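Putative transcription antitermination protein nusG (Methanocaldococcus jannaschii, PDB 3EWG) stimulates transcription elongation as the archaeal Spt5, whose N-terminal NGN domain, the part crystallised here, mediates the interaction with RNA polymerase. Local coordinates at residues R6-Q11 against M60-G65; N14-M19 against G41-E46; L28-I33 against V45-K50. One frame throughout, in Å; residues are numbered along the deposited sequence.

Contact 1 (R6-Q11 against M60-G65)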
loop_
_atom_site.group_PDB
_atom_site.type_symbol
_atom_site.label_atom_id
_atom_site.label_comp_id
_atom_site.label_asym_id
_atom_site.label_seq_id
_atom_site.Cartn_x
_atom_site.Cartn_y
_atom_site.Cartn_z
ATOM N N ARG A 6 -11.478 7.962 -1.041
ATOM C CA ARG A 6 -11.338 9.222 -0.329
ATOM C C ARG A 6 -11.354 8.960 1.178
ATOM O O ARG A 6 -12.274 8.323 1.704
ATOM C CB ARG A 6 -12.470 10.174 -0.739
ATOM C CG ARG A 6 -12.513 11.500 -0.001
ATOM C CD ARG A 6 -11.452 12.467 -0.494
ATOM N NE ARG A 6 -11.594 13.776 0.132
ATOM C CZ ARG A 6 -10.605 14.648 0.298
ATOM N NH1 ARG A 6 -9.368 14.363 -0.112
ATOM N NH2 ARG A 6 -10.854 15.811 0.888
ATOM N N THR A 7 -10.325 9.449 1.863
ATOM C CA THR A 7 -10.191 9.252 3.302
ATOM C C THR A 7 -10.001 10.583 4.012
ATOM O O THR A 7 -9.742 11.610 3.371
ATOM C CB THR A 7 -8.982 8.332 3.659
ATOM O OG1 THR A 7 -7.755 9.074 3.559
ATOM C CG2 THR A 7 -8.915 7.098 2.747
ATOM N N MET A 8 -10.124 10.557 5.337
ATOM C CA MET A 8 -9.667 11.662 6.163
ATOM C C MET A 8 -8.168 11.835 5.925
ATOM O O MET A 8 -7.428 10.845 5.844
ATOM C CB MET A 8 -9.927 11.375 7.642
ATOM C CG MET A 8 -9.620 12.551 8.562
ATOM S SD MET A 8 -10.025 12.207 10.283
ATOM C CE MET A 8 -8.449 11.695 10.924
ATOM N N VAL A 9 -7.729 13.084 5.800
ATOM C CA VAL A 9 -6.307 13.385 5.622
ATOM C C VAL A 9 -5.530 12.881 6.840
ATOM O O VAL A 9 -5.928 13.124 7.979
ATOM C CB VAL A 9 -6.076 14.899 5.385
ATOM C CG1 VAL A 9 -4.591 15.251 5.413
ATOM C CG2 VAL A 9 -6.700 15.328 4.063
ATOM N N GLY A 10 -4.450 12.145 6.590
ATOM C CA GLY A 10 -3.616 11.612 7.665
ATOM C C GLY A 10 -3.910 10.169 8.032
ATOM O O GLY A 10 -3.133 9.542 8.751
ATOM N N GLN A 11 -5.025 9.637 7.528
ATOM C CA GLN A 11 -5.431 8.258 7.818
ATOM C C GLN A 11 -5.141 7.282 6.672
ATOM O O GLN A 11 -5.603 6.139 6.700
ATOM C CB GLN A 11 -6.922 8.195 8.176
ATOM C CG GLN A 11 -7.306 8.957 9.438
ATOM C CD GLN A 11 -6.649 8.399 10.686
ATOM O OE1 GLN A 11 -6.887 7.254 11.071
ATOM N NE2 GLN A 11 -5.815 9.210 11.325
ATOM N N MET A 60 -15.918 1.266 7.334
ATOM C CA MET A 60 -14.603 1.766 7.714
ATOM C C MET A 60 -14.683 3.199 8.193
ATOM O O MET A 60 -15.064 4.093 7.427
ATOM C CB MET A 60 -13.606 1.679 6.558
ATOM C CG MET A 60 -12.768 0.437 6.565
ATOM S SD MET A 60 -11.308 0.601 5.530
ATOM C CE MET A 60 -10.925 -1.135 5.312
ATOM N N PRO A 61 -14.317 3.425 9.467
ATOM C CA PRO A 61 -14.275 4.783 9.979
ATOM C C PRO A 61 -13.203 5.572 9.240
ATOM O O PRO A 61 -12.153 5.016 8.880
ATOM C CB PRO A 61 -13.887 4.594 11.452
ATOM C CG PRO A 61 -14.223 3.166 11.763
ATOM C CD PRO A 61 -13.917 2.446 10.494
ATOM N N ARG A 62 -13.500 6.847 8.992
ATOM C CA ARG A 62 -12.580 7.804 8.367
ATOM C C ARG A 62 -12.432 7.626 6.848
ATOM O O ARG A 62 -11.602 8.283 6.226
ATOM C CB ARG A 62 -11.222 7.832 9.092
ATOM C CG ARG A 62 -11.315 7.845 10.633
ATOM C CD ARG A 62 -11.819 9.175 11.214
ATOM N NE ARG A 62 -13.258 9.408 11.041
ATOM C CZ ARG A 62 -14.201 9.061 11.920
ATOM N NH1 ARG A 62 -15.474 9.329 11.665
ATOM N NH2 ARG A 62 -13.880 8.447 13.054
ATOM N N VAL A 63 -13.250 6.747 6.269
ATOM C CA VAL A 63 -13.387 6.623 4.815
ATOM C C VAL A 63 -14.675 7.329 4.361
ATOM O O VAL A 63 -15.756 7.059 4.885
ATOM C CB VAL A 63 -13.401 5.137 4.354
ATOM C CG1 VAL A 63 -13.755 5.021 2.866
ATOM C CG2 VAL A 63 -12.057 4.468 4.635
ATOM N N ARG A 64 -14.545 8.233 3.389
ATOM C CA ARG A 64 -15.683 9.002 2.872
ATOM C C ARG A 64 -16.399 8.277 1.737
ATOM O O ARG A 64 -17.619 8.364 1.608
ATOM C CB ARG A 64 -15.241 10.394 2.402
ATOM C CG ARG A 64 -14.997 11.415 3.519
ATOM C CD ARG A 64 -13.626 11.236 4.156
ATOM N NE ARG A 64 -13.162 12.438 4.840
ATOM C CZ ARG A 64 -13.298 12.670 6.142
ATOM N NH1 ARG A 64 -13.900 11.784 6.925
ATOM N NH2 ARG A 64 -12.825 13.793 6.664
ATOM N N GLY A 65 -15.634 7.576 0.906
ATOM C CA GLY A 65 -16.202 6.815 -0.198
ATOM C C GLY A 65 -15.241 6.673 -1.359
ATOM O O GLY A 65 -14.035 6.904 -1.212
HETATM O O HOH W 1 -10.933 14.163 3.882
#
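Arg64 and Gly65 both face Arg6, and this classic beta bulge interrupts an otherwise regular antiparallel pairing just where strand 2-7 ends and strand 63-66 begins. Arg6 N donates to Gly65 O at 2.8 Å, while Arg6 O accepts from Arg64 N, which arrives tilted 28° from the carbonyl plane. Arg64, the extra residue, directs its side chain toward the neighbouring strand. With its chain bent at chi2 (81°), Arg64 brings its guanidinium over the backbone of Met8, whose CA sits over one face, offset toward the rim. Water 1 links the group to the strand: it accepts from Arg64 NE at 3.0 Å and donates to Thr7 O. The CB of Arg64 also rests against CG of Arg6, at 3.8 Å.

Past the bulge, Thr7 pairs with Val63 and both direct their side chains to the face covered by helix 12-25, where each touches Ile15. In the NGN domain this is the edge of a four-stranded antiparallel sheet, strand 63-66 being outermost and strand 2-7 its inner neighbour. Type II turns follow on one side and precede on the other: Met8 to Gln11 leads into the helix, with Gln11 at its N-cap, and Met60 to Val63 leads into the edge strand. The two turns are tied by Met8 N donating to Arg62 O at 2.9 Å, a fairly straight bond (166°). Thr7 OG1 and Gln11 N both donate to Met8 O, from opposite faces of its plane.

The side chains of Met8 and Arg62 run alongside each other in the same direction. Met8 SD lies 3.6 Å from Arg62 CD, and nearer the base of the arginine, Gln11 CG packs against Arg62 CB.

Contact 2 (N14-M19 against G41-E46)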
loop_
_atom_site.group_PDB
_atom_site.type_symbol
_atom_site.label_atom_id
_atom_site.label_comp_id
_atom_site.label_asym_id
_atom_site.label_seq_id
_atom_site.Cartn_x
_atom_site.Cartn_y
_atom_site.Cartn_z
ATOM N N ASN A 14 -3.215 4.070 7.772
ATOM C CA ASN A 14 -4.106 3.328 8.672
ATOM C C ASN A 14 -5.192 2.567 7.913
ATOM O O ASN A 14 -5.457 1.394 8.197
ATOM C CB ASN A 14 -4.741 4.265 9.709
ATOM C CG ASN A 14 -3.823 4.547 10.883
ATOM O OD1 ASN A 14 -2.914 3.769 11.174
ATOM N ND2 ASN A 14 -4.060 5.662 11.568
ATOM N N ILE A 15 -5.799 3.238 6.937
ATOM C CA ILE A 15 -6.866 2.641 6.136
ATOM C C ILE A 15 -6.322 1.585 5.161
ATOM O O ILE A 15 -6.924 0.527 5.000
ATOM C CB ILE A 15 -7.723 3.730 5.444
ATOM C CG1 ILE A 15 -8.632 4.386 6.491
ATOM C CG2 ILE A 15 -8.578 3.141 4.311
ATOM C CD1 ILE A 15 -8.966 5.821 6.213
ATOM N N ALA A 16 -5.172 1.863 4.545
ATOM C CA ALA A 16 -4.502 0.889 3.679
ATOM C C ALA A 16 -4.208 -0.421 4.417
ATOM O O ALA A 16 -4.420 -1.504 3.871
ATOM C CB ALA A 16 -3.226 1.470 3.092
ATOM N N GLY A 17 -3.715 -0.311 5.651
ATOM C CA GLY A 17 -3.493 -1.472 6.512
ATOM C C GLY A 17 -4.752 -2.271 6.798
ATOM O O GLY A 17 -4.736 -3.509 6.768
ATOM N N LEU A 18 -5.844 -1.564 7.083
ATOM C CA LEU A 18 -7.138 -2.202 7.323
ATOM C C LEU A 18 -7.652 -2.865 6.045
ATOM O O LEU A 18 -8.180 -3.976 6.087
ATOM C CB LEU A 18 -8.167 -1.193 7.863
ATOM C CG LEU A 18 -7.930 -0.445 9.185
ATOM C CD1 LEU A 18 -9.138 0.419 9.528
ATOM C CD2 LEU A 18 -7.600 -1.383 10.356
ATOM N N MET A 19 -7.480 -2.178 4.913
ATOM C CA MET A 19 -7.868 -2.698 3.600
ATOM C C MET A 19 -7.189 -4.020 3.252
ATOM O O MET A 19 -7.861 -4.967 2.853
ATOM C CB MET A 19 -7.562 -1.682 2.503
ATOM C CG MET A 19 -8.561 -0.562 2.382
ATOM S SD MET A 19 -7.933 0.669 1.240
ATOM C CE MET A 19 -9.375 1.694 1.077
ATOM N N GLY A 41 -5.411 12.333 1.687
ATOM C CA GLY A 41 -6.839 11.999 1.701
ATOM C C GLY A 41 -7.306 10.987 0.671
ATOM O O GLY A 41 -8.501 10.908 0.365
ATOM N N TYR A 42 -6.373 10.210 0.124
ATOM C CA TYR A 42 -6.726 9.168 -0.843
ATOM C C TYR A 42 -5.882 7.924 -0.653
ATOM O O TYR A 42 -4.697 8.020 -0.327
ATOM C CB TYR A 42 -6.580 9.660 -2.290
ATOM C CG TYR A 42 -7.540 10.760 -2.661
ATOM C CD1 TYR A 42 -7.133 12.093 -2.646
ATOM C CD2 TYR A 42 -8.860 10.474 -3.003
ATOM C CE1 TYR A 42 -8.008 13.113 -2.971
ATOM C CE2 TYR A 42 -9.745 11.490 -3.333
ATOM C CZ TYR A 42 -9.312 12.804 -3.315
ATOM O OH TYR A 42 -10.181 13.820 -3.630
ATOM N N VAL A 43 -6.516 6.769 -0.837
ATOM C CA VAL A 43 -5.828 5.487 -0.954
ATOM C C VAL A 43 -6.206 4.929 -2.323
ATOM O O VAL A 43 -7.389 4.895 -2.693
ATOM C CB VAL A 43 -6.223 4.482 0.166
ATOM C CG1 VAL A 43 -5.546 3.110 -0.051
ATOM C CG2 VAL A 43 -5.843 5.014 1.539
ATOM N N LEU A 44 -5.200 4.523 -3.084
ATOM C CA LEU A 44 -5.439 3.962 -4.409
ATOM C C LEU A 44 -5.523 2.454 -4.317
ATOM O O LEU A 44 -4.677 1.812 -3.685
ATOM C CB LEU A 44 -4.351 4.402 -5.404
ATOM C CG LEU A 44 -4.191 5.916 -5.617
ATOM C CD1 LEU A 44 -3.149 6.214 -6.688
ATOM C CD2 LEU A 44 -5.519 6.596 -5.968
ATOM N N VAL A 45 -6.565 1.904 -4.941
ATOM C CA VAL A 45 -6.862 0.480 -4.871
ATOM C C VAL A 45 -7.103 -0.067 -6.272
ATOM O O VAL A 45 -7.977 0.423 -6.993
ATOM C CB VAL A 45 -8.114 0.203 -3.993
ATOM C CG1 VAL A 45 -8.440 -1.294 -3.953
ATOM C CG2 VAL A 45 -7.920 0.735 -2.581
ATOM N N GLU A 46 -6.318 -1.068 -6.659
ATOM C CA GLU A 46 -6.618 -1.825 -7.864
ATOM C C GLU A 46 -7.514 -3.001 -7.498
ATOM O O GLU A 46 -7.194 -3.784 -6.596
ATOM C CB GLU A 46 -5.349 -2.314 -8.564
ATOM C CG GLU A 46 -5.631 -2.890 -9.952
ATOM C CD GLU A 46 -4.500 -3.722 -10.521
ATOM O OE1 GLU A 46 -3.464 -3.921 -9.840
ATOM O OE2 GLU A 46 -4.656 -4.182 -11.670
#
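Helix 14-19 lies over strand 42-46 with its axis 9.2 Å from that of the strand and the two N-to-C directions only 29° apart, Ala16 and Val43 being the closest backbone neighbours. No hydrogen bond passes between them; the contact is made by apolar side chains, all of them buried. From the helix, Met19 makes the largest contribution. Its CG stands anti to the carbonyl carbon (chi1 -79°) and the chain is extended from there on, which sends the sulfur straight down to the sheet. Met19 SD meets the tip of Val43, 3.7 Å from its CG1, and lies 3.8 Å from CG2 of Val45, so that the thioether bridges two valines on the same face of the strand. The methyl group goes on past the sulfur, CE coming within 4.1 Å of Val45 CG2.

Val43 is shared among three helix residues through its two branches. CG1 takes Met19 and also Ala16, whose CB is 4.2 Å away, while CG2 turns toward Ile15 and lies 4.3 Å from its CG2. Ala16 also touches Ile33 and Ala35 of the adjoining strand.

Other elements complete the surroundings: Met19 packs on Val5 of strand 2-7, and Leu56 of helix 50-57 touches both Met19 and Val45. Leu44, between the two valines, points to the other side of the sheet and meets Ala4 and Ile76. This packing of a helix on one face of an antiparallel sheet forms part of the hydrophobic core of the alpha/beta NGN domain.

Contact 3 (L28-I33 against V45-K50)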
loop_
_atom_site.group_PDB
_atom_site.type_symbol
_atom_site.label_atom_id
_atom_site.label_comp_id
_atom_site.label_asym_id
_atom_site.label_seq_id
_atom_site.Cartn_x
_atom_site.Cartn_y
_atom_site.Cartn_z
ATOM N N LEU A 28 -11.500 -10.773 -1.119
ATOM C CA LEU A 28 -11.955 -9.829 -2.128
ATOM C C LEU A 28 -10.948 -9.777 -3.267
ATOM O O LEU A 28 -9.758 -10.027 -3.062
ATOM C CB LEU A 28 -12.142 -8.440 -1.516
ATOM C CG LEU A 28 -13.161 -8.299 -0.376
ATOM C CD1 LEU A 28 -13.137 -6.879 0.154
ATOM C CD2 LEU A 28 -14.571 -8.686 -0.822
ATOM N N ASP A 29 -11.427 -9.456 -4.464
ATOM C CA ASP A 29 -10.565 -9.377 -5.638
ATOM C C ASP A 29 -9.884 -8.012 -5.713
ATOM O O ASP A 29 -10.094 -7.240 -6.648
ATOM C CB ASP A 29 -11.354 -9.696 -6.913
ATOM C CG ASP A 29 -11.831 -11.141 -6.959
ATOM O OD1 ASP A 29 -11.076 -12.041 -6.525
ATOM O OD2 ASP A 29 -12.960 -11.375 -7.440
ATOM N N VAL A 30 -9.073 -7.735 -4.694
ATOM C CA VAL A 30 -8.320 -6.490 -4.571
ATOM C C VAL A 30 -6.863 -6.838 -4.835
ATOM O O VAL A 30 -6.293 -7.671 -4.136
ATOM C CB VAL A 30 -8.510 -5.862 -3.170
ATOM C CG1 VAL A 30 -7.556 -4.693 -2.951
ATOM C CG2 VAL A 30 -9.958 -5.411 -2.982
ATOM N N TYR A 31 -6.272 -6.209 -5.848
ATOM C CA TYR A 31 -4.962 -6.637 -6.366
ATOM C C TYR A 31 -3.790 -5.787 -5.909
ATOM O O TYR A 31 -2.680 -6.302 -5.712
ATOM C CB TYR A 31 -4.982 -6.718 -7.900
ATOM C CG TYR A 31 -6.129 -7.537 -8.464
ATOM C CD1 TYR A 31 -6.395 -8.818 -7.987
ATOM C CD2 TYR A 31 -6.937 -7.034 -9.485
ATOM C CE1 TYR A 31 -7.446 -9.574 -8.496
ATOM C CE2 TYR A 31 -7.990 -7.786 -10.006
ATOM C CZ TYR A 31 -8.232 -9.060 -9.503
ATOM O OH TYR A 31 -9.260 -9.823 -10.001
ATOM N N SER A 32 -4.035 -4.485 -5.760
ATOM C CA SER A 32 -2.996 -3.537 -5.385
ATOM C C SER A 32 -3.530 -2.480 -4.423
ATOM O O SER A 32 -4.703 -2.112 -4.484
ATOM C CB SER A 32 -2.407 -2.851 -6.624
ATOM O OG SER A 32 -2.086 -3.788 -7.636
ATOM N N ILE A 33 -2.664 -2.006 -3.534
ATOM C CA ILE A 33 -2.999 -0.919 -2.615
ATOM C C ILE A 33 -1.808 0.034 -2.532
ATOM O O ILE A 33 -0.674 -0.409 -2.334
ATOM C CB ILE A 33 -3.359 -1.431 -1.187
ATOM C CG1 ILE A 33 -4.565 -2.379 -1.230
ATOM C CG2 ILE A 33 -3.651 -0.251 -0.240
ATOM C CD1 ILE A 33 -4.774 -3.183 0.041
ATOM N N VAL A 45 -6.565 1.904 -4.941
ATOM C CA VAL A 45 -6.862 0.480 -4.871
ATOM C C VAL A 45 -7.103 -0.067 -6.272
ATOM O O VAL A 45 -7.977 0.423 -6.993
ATOM C CB VAL A 45 -8.114 0.203 -3.993
ATOM C CG1 VAL A 45 -8.440 -1.294 -3.953
ATOM C CG2 VAL A 45 -7.920 0.735 -2.581
ATOM N N GLU A 46 -6.318 -1.068 -6.659
ATOM C CA GLU A 46 -6.618 -1.825 -7.864
ATOM C C GLU A 46 -7.514 -3.001 -7.498
ATOM O O GLU A 46 -7.194 -3.784 -6.596
ATOM C CB GLU A 46 -5.349 -2.314 -8.564
ATOM C CG GLU A 46 -5.631 -2.890 -9.952
ATOM C CD GLU A 46 -4.500 -3.722 -10.521
ATOM O OE1 GLU A 46 -3.464 -3.921 -9.840
ATOM O OE2 GLU A 46 -4.656 -4.182 -11.670
ATOM N N ALA A 47 -8.644 -3.109 -8.194
ATOM C CA ALA A 47 -9.613 -4.164 -7.928
ATOM C C ALA A 47 -10.319 -4.588 -9.208
ATOM O O ALA A 47 -10.313 -3.858 -10.208
ATOM C CB ALA A 47 -10.621 -3.713 -6.878
ATOM N N GLU A 48 -10.918 -5.775 -9.172
ATOM C CA GLU A 48 -11.622 -6.315 -10.327
ATOM C C GLU A 48 -12.864 -5.487 -10.658
ATOM O O GLU A 48 -13.088 -5.123 -11.815
ATOM C CB GLU A 48 -11.998 -7.782 -10.079
ATOM C CG GLU A 48 -12.530 -8.533 -11.302
ATOM C CD GLU A 48 -11.512 -8.672 -12.424
ATOM O OE1 GLU A 48 -10.301 -8.812 -12.142
ATOM O OE2 GLU A 48 -11.935 -8.653 -13.599
ATOM N N THR A 49 -13.661 -5.199 -9.631
ATOM C CA THR A 49 -14.909 -4.459 -9.788
ATOM C C THR A 49 -14.997 -3.356 -8.745
ATOM O O THR A 49 -14.275 -3.381 -7.739
ATOM C CB THR A 49 -16.155 -5.376 -9.632
ATOM O OG1 THR A 49 -16.190 -5.921 -8.306
ATOM C CG2 THR A 49 -16.147 -6.521 -10.659
ATOM N N LYS A 50 -15.896 -2.402 -8.975
ATOM C CA LYS A 50 -16.195 -1.378 -7.982
ATOM C C LYS A 50 -16.817 -2.007 -6.735
ATOM O O LYS A 50 -16.559 -1.558 -5.613
ATOM C CB LYS A 50 -17.121 -0.305 -8.559
ATOM C CG LYS A 50 -17.197 0.949 -7.688
ATOM C CD LYS A 50 -18.000 2.051 -8.345
ATOM C CE LYS A 50 -18.043 3.278 -7.447
ATOM N NZ LYS A 50 -18.305 4.521 -8.232
#
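Two carboxylates, Glu46 on strand 42-47 and Glu48 just beyond it, receive hydroxyl groups from the neighbouring strand: Ser32 OG donates to Glu46 OE1 at 2.6 Å, and Tyr31 OH donates to Glu48 OE1 at the same 2.6 Å. The serine meets its oxygen nearly along the C-O axis, whereas the phenol comes to the anti side of Glu48 OE1, 21° out of the carboxylate plane. Ring and carboxylate are steeply inclined, 73° apart, with OE1 at the ring edge. Glu48 reaches there because its chain bends at chi2 (64°).

The backbone adds a classic bulge, Tyr31 and Ser32 both facing Glu46. Glu46 O accepts from Tyr31 N at 2.7 Å and only weakly from Ser32 N, while Glu46 N donates to Ser32 O. Beyond it Glu48 N donates to Asp29 O, which also lies over the centre of one face of the Tyr31 ring, 3.8 Å above it.

On the face turned to the helices, Val30 CG1 touches Val45 CG1 at 3.7 Å and Val30 CG2 nears the CB of Ala47; Leu56 of helix 50-57 touches both valines.

The strand of the second subunit pairs with Ser32 and Ile33. The hydroxyls of Ser32 and Tyr31 would be expected to stabilise the negative charges of Glu46 and Glu48, with Ser36 of the second subunit hydrogen-bonded to Ser32 OG behind the first of them.

All three contacts belong to one four-stranded antiparallel sheet and its helices. Contact 1 joins the inner strand 2-7 to the outermost strand 63-66; contact 3 joins strand 42-47 to the other outermost strand, 30-36, about 17 Å away between centres and on the opposite side of the domain's centre. Contact 2 lies between them, about 9 Å from the first and 11 Å from the third, and lays helix 12-25 on strand 42-47, which it shares with contact 3. Along the chain, contact 1 brings together the outermost segments and encloses the other two. One sheet edge is thus built from segments far apart in sequence, while at the opposite edge the sheet runs on into the second subunit, in keeping with the homodimer found in solution.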